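Local coordinates for protein lamina-associated polypeptide 2 isoforms alpha/zeta (Mus musculus, PDB 2V0X) that forms part of the nuclear lamina as a chromosomal protein and dimerizes through a coiled-coil domain, probably helping to link lamin A with chromatin, at the interface of chains A and B. Sequence-based numbering; all coordinates share one arbitrary frame. Chains: chain A/B, Lamina-associated polypeptide 2 isoforms alpha/zeta.

Contact 1 and contact 2 belong to one dimer interface, and the centres of their C-alpha atoms lie about 7 Å apart. Both pair helix 100-146 of one chain with helix 152-196 of the other, with the chains exchanged in most of contact 2, and they share A:Ala117 and B:Ala183. The interface is two-fold symmetric: the serine and methionine that chain B turns towards A:Ala117 in contact 1 return in contact 2 from chain A, facing B:Ala117. Small residues in the middle probably let the helices of the two subunits pack closely, and larger side chains flank them in contact 1.

Contact 1: the interface of chains A and B. Residues chain A 114, 117-118, 121; chain B 180-181, 183-184.
The carbonyl oxygen O of A:Ala117 accepts a weak hydrogen bond from the hydroxyl OG of B:Ser180 at 3.3 Å. With chi1 at -68°, OG stands anti to the serine's own carbonyl carbon and beside its backbone N, which sets it alongside the partner helix, near both that oxygen and the backbone N of A:Leu121. CB of B:Ser180 is as close to O of A:Ala117 as OG is, so the hydroxyl does not point squarely at the carbonyl, in keeping with a weak bond. The same CB also lies against the CB of A:Leu121, 3.7 Å away, so this short side chain serves a polar and an apolar partner.

B:Met184, modelled as selenomethionine, fills the middle of the patch. Its CG sits over the centre of one face of the A:Tyr114 ring, 3.8 Å from the centroid, a CH-pi contact. On that ring, CB of B:Met184 comes to 3.5 Å from CE1. The bend at the last torsion (chi3 90°) brings the terminal methyl CE over the hydroxyl end of the ring, on the same face as CG and 3.4 Å from OH of A:Tyr114, while the selenium faces A:Leu121 and A:Ala118. The methyl CD2 of A:Leu121 meets that selenium, SE of B:Met184, at 3.8 Å, the two side chains crossing at about a right angle. Next to the methionine's CG, CB of A:Ala117 touches CB of B:Ala183 at 3.7 Å, and this small pair probably lets the backbones come near each other.

Helix 100-146 of chain A runs roughly antiparallel to helix 152-196 of chain B here, midway along the coiled-coil helix bundle that joins the subunits.

Contact 2: the interface of chains A and B. Residues chain A 117, 180, 183-184; chain B 117, 120, 183.
This is a two-fold symmetric homodimer interface in the coiled-coil dimerization domain of LAP2alpha, with helix 100-146 of one chain packed antiparallel on helix 152-196 of the other; two copies of the protein press small side chains together near the middle of their long helices and so help to hold the two subunits together. Alanines make up most of the patch, as suits close coiled-coil packing, in which short side chains let neighbouring helices approach.

A hydrogen bond runs from the hydroxyl OG of A:Ser180 to the carbonyl oxygen O of B:Ala117, 3.0 Å long. It meets the carbonyl well off the line of the C=O bond, at a C=O...donor angle of 134°, and the hydroxyl is tilted 25° from the carbonyl plane. The serine torsion that allows this (chi1 -74°) keeps OG close to its own backbone N and opposite its carbonyl carbon. The serine ties its helix to the backbone of the partner, so the link does not depend on the alanine's side chain. Beside this bond, the methyl CB of B:Ala120 lies 3.7 Å from OG of A:Ser180, adding an apolar neighbour to the hydroxyl one turn along from B:Ala117.

B:Ala117 is the hub on the chain B side. Its CB meets CB of A:Ala183 at 3.8 Å, methyl against methyl, and it also touches CG of A:Met184, again at 3.8 Å. Towards B:Ala117 it is thus the methylene CG of this selenomethionine that makes the contact, standing opposite the residue's own carbonyl carbon. The single methyl of B:Ala117 is packed against two consecutive residues of helix 152-196 of chain A, while its carbonyl is held by A:Ser180 from the preceding turn. The methyl pair of A:Ala117 and B:Ala183 continues the small-residue packing with the chains exchanged.

Contact 1: the interface of chains A and B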
loop_
_atom_site.group_PDB
_atom_site.type_symbol
_atom_site.label_atom_id
_atom_site.label_comp_id
_atom_site.label_asym_id
_atom_site.label_seq_id
_atom_site.Cartn_x
_atom_site.Cartn_y
_atom_site.Cartn_z
ATOM N N TYR A 114 5.746 -3.021 6.382
ATOM C CA TYR A 114 6.200 -1.632 6.330
ATOM C C TYR A 114 6.941 -1.381 5.006
ATOM O O TYR A 114 6.707 -0.392 4.338
ATOM C CB TYR A 114 7.154 -1.326 7.507
ATOM C CG TYR A 114 7.514 0.149 7.670
ATOM C CD1 TYR A 114 6.921 0.921 8.669
ATOM C CD2 TYR A 114 8.424 0.780 6.805
ATOM C CE1 TYR A 114 7.215 2.286 8.804
ATOM C CE2 TYR A 114 8.724 2.158 6.931
ATOM C CZ TYR A 114 8.114 2.895 7.927
ATOM O OH TYR A 114 8.363 4.245 8.060
ATOM N N ALA A 117 4.586 -1.292 1.976
ATOM C CA ALA A 117 3.809 -0.056 2.009
ATOM C C ALA A 117 4.663 1.170 1.646
ATOM O O ALA A 117 4.165 2.123 1.037
ATOM C CB ALA A 117 3.185 0.132 3.400
ATOM N N ALA A 118 5.923 1.172 2.084
ATOM C CA ALA A 118 6.859 2.272 1.793
ATOM C C ALA A 118 7.091 2.327 0.282
ATOM O O ALA A 118 7.085 3.389 -0.322
ATOM C CB ALA A 118 8.204 2.057 2.533
ATOM N N LEU A 121 4.201 3.700 -1.448
ATOM C CA LEU A 121 4.184 5.137 -1.264
ATOM C C LEU A 121 5.160 5.824 -2.221
ATOM O O LEU A 121 4.854 6.870 -2.787
ATOM C CB LEU A 121 4.490 5.467 0.184
ATOM C CG LEU A 121 4.833 6.848 0.748
ATOM C CD1 LEU A 121 4.336 7.996 -0.065
ATOM C CD2 LEU A 121 4.301 6.908 2.184
ATOM N N SER B 180 -0.833 4.054 2.470
ATOM C CA SER B 180 0.506 3.520 2.731
ATOM C C SER B 180 1.033 4.006 4.085
ATOM O O SER B 180 1.659 3.246 4.816
ATOM C CB SER B 180 1.493 3.942 1.627
ATOM O OG SER B 180 1.179 3.329 0.384
ATOM N N ALA B 181 0.768 5.268 4.407
ATOM C CA ALA B 181 1.215 5.849 5.666
ATOM C C ALA B 181 0.527 5.150 6.834
ATOM O O ALA B 181 1.169 4.857 7.842
ATOM C CB ALA B 181 0.950 7.361 5.705
ATOM N N ALA B 183 -0.625 2.038 6.832
ATOM C CA ALA B 183 -0.058 0.696 6.905
ATOM C C ALA B 183 1.263 0.737 7.668
ATOM O O ALA B 183 1.523 -0.103 8.519
ATOM C CB ALA B 183 0.162 0.133 5.507
HETATM N N MSE B 184 2.103 1.700 7.315
HETATM C CA MSE B 184 3.391 1.896 7.961
HETATM C C MSE B 184 3.184 2.217 9.447
HETATM O O MSE B 184 3.929 1.740 10.294
HETATM C CB MSE B 184 4.152 3.029 7.259
HETATM C CG MSE B 184 4.712 2.629 5.883
HETATM SE SE MSE B 184 4.930 4.150 4.689
HETATM C CE MSE B 184 6.732 4.657 5.136
#

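Contact 2: the interface of chains A and B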
loop_
_atom_site.group_PDB
_atom_site.type_symbol
_atom_site.label_atom_id
_atom_site.label_comp_id
_atom_site.label_asym_id
_atom_site.label_seq_id
_atom_site.Cartn_x
_atom_site.Cartn_y
_atom_site.Cartn_z
ATOM N N ALA A 117 4.586 -1.292 1.976
ATOM C CA ALA A 117 3.809 -0.056 2.009
ATOM C C ALA A 117 4.663 1.170 1.646
ATOM O O ALA A 117 4.165 2.123 1.037
ATOM C CB ALA A 117 3.185 0.132 3.400
ATOM N N SER A 180 0.840 -3.986 -2.837
ATOM C CA SER A 180 -0.280 -4.246 -1.914
ATOM C C SER A 180 -0.435 -5.739 -1.642
ATOM O O SER A 180 -0.646 -6.148 -0.502
ATOM C CB SER A 180 -1.612 -3.732 -2.473
ATOM O OG SER A 180 -1.670 -2.334 -2.402
ATOM N N ALA A 183 2.233 -6.806 0.727
ATOM C CA ALA A 183 1.905 -6.344 2.077
ATOM C C ALA A 183 0.816 -7.237 2.715
ATOM O O ALA A 183 0.910 -7.618 3.884
ATOM C CB ALA A 183 1.463 -4.912 2.033
HETATM N N MSE A 184 -0.194 -7.588 1.927
HETATM C CA MSE A 184 -1.276 -8.459 2.381
HETATM C C MSE A 184 -0.749 -9.853 2.691
HETATM O O MSE A 184 -1.220 -10.496 3.630
HETATM C CB MSE A 184 -2.385 -8.529 1.324
HETATM C CG MSE A 184 -3.120 -7.172 1.179
HETATM SE SE MSE A 184 -3.890 -6.836 -0.590
HETATM C CE MSE A 184 -5.551 -7.794 -0.316
ATOM N N ALA B 117 -3.533 -1.923 3.007
ATOM C CA ALA B 117 -2.996 -2.391 1.722
ATOM C C ALA B 117 -4.103 -2.724 0.716
ATOM O O ALA B 117 -3.994 -2.417 -0.484
ATOM C CB ALA B 117 -2.132 -3.632 1.946
ATOM N N ALA B 120 -5.457 0.424 -0.677
ATOM C CA ALA B 120 -4.515 0.978 -1.670
ATOM C C ALA B 120 -4.666 0.199 -2.988
ATOM O O ALA B 120 -4.565 0.754 -4.084
ATOM C CB ALA B 120 -3.095 0.869 -1.139
ATOM N N ALA B 183 -0.625 2.038 6.832
ATOM C CA ALA B 183 -0.058 0.696 6.905
ATOM C C ALA B 183 1.263 0.737 7.668
ATOM O O ALA B 183 1.523 -0.103 8.519
ATOM C CB ALA B 183 0.162 0.133 5.507
#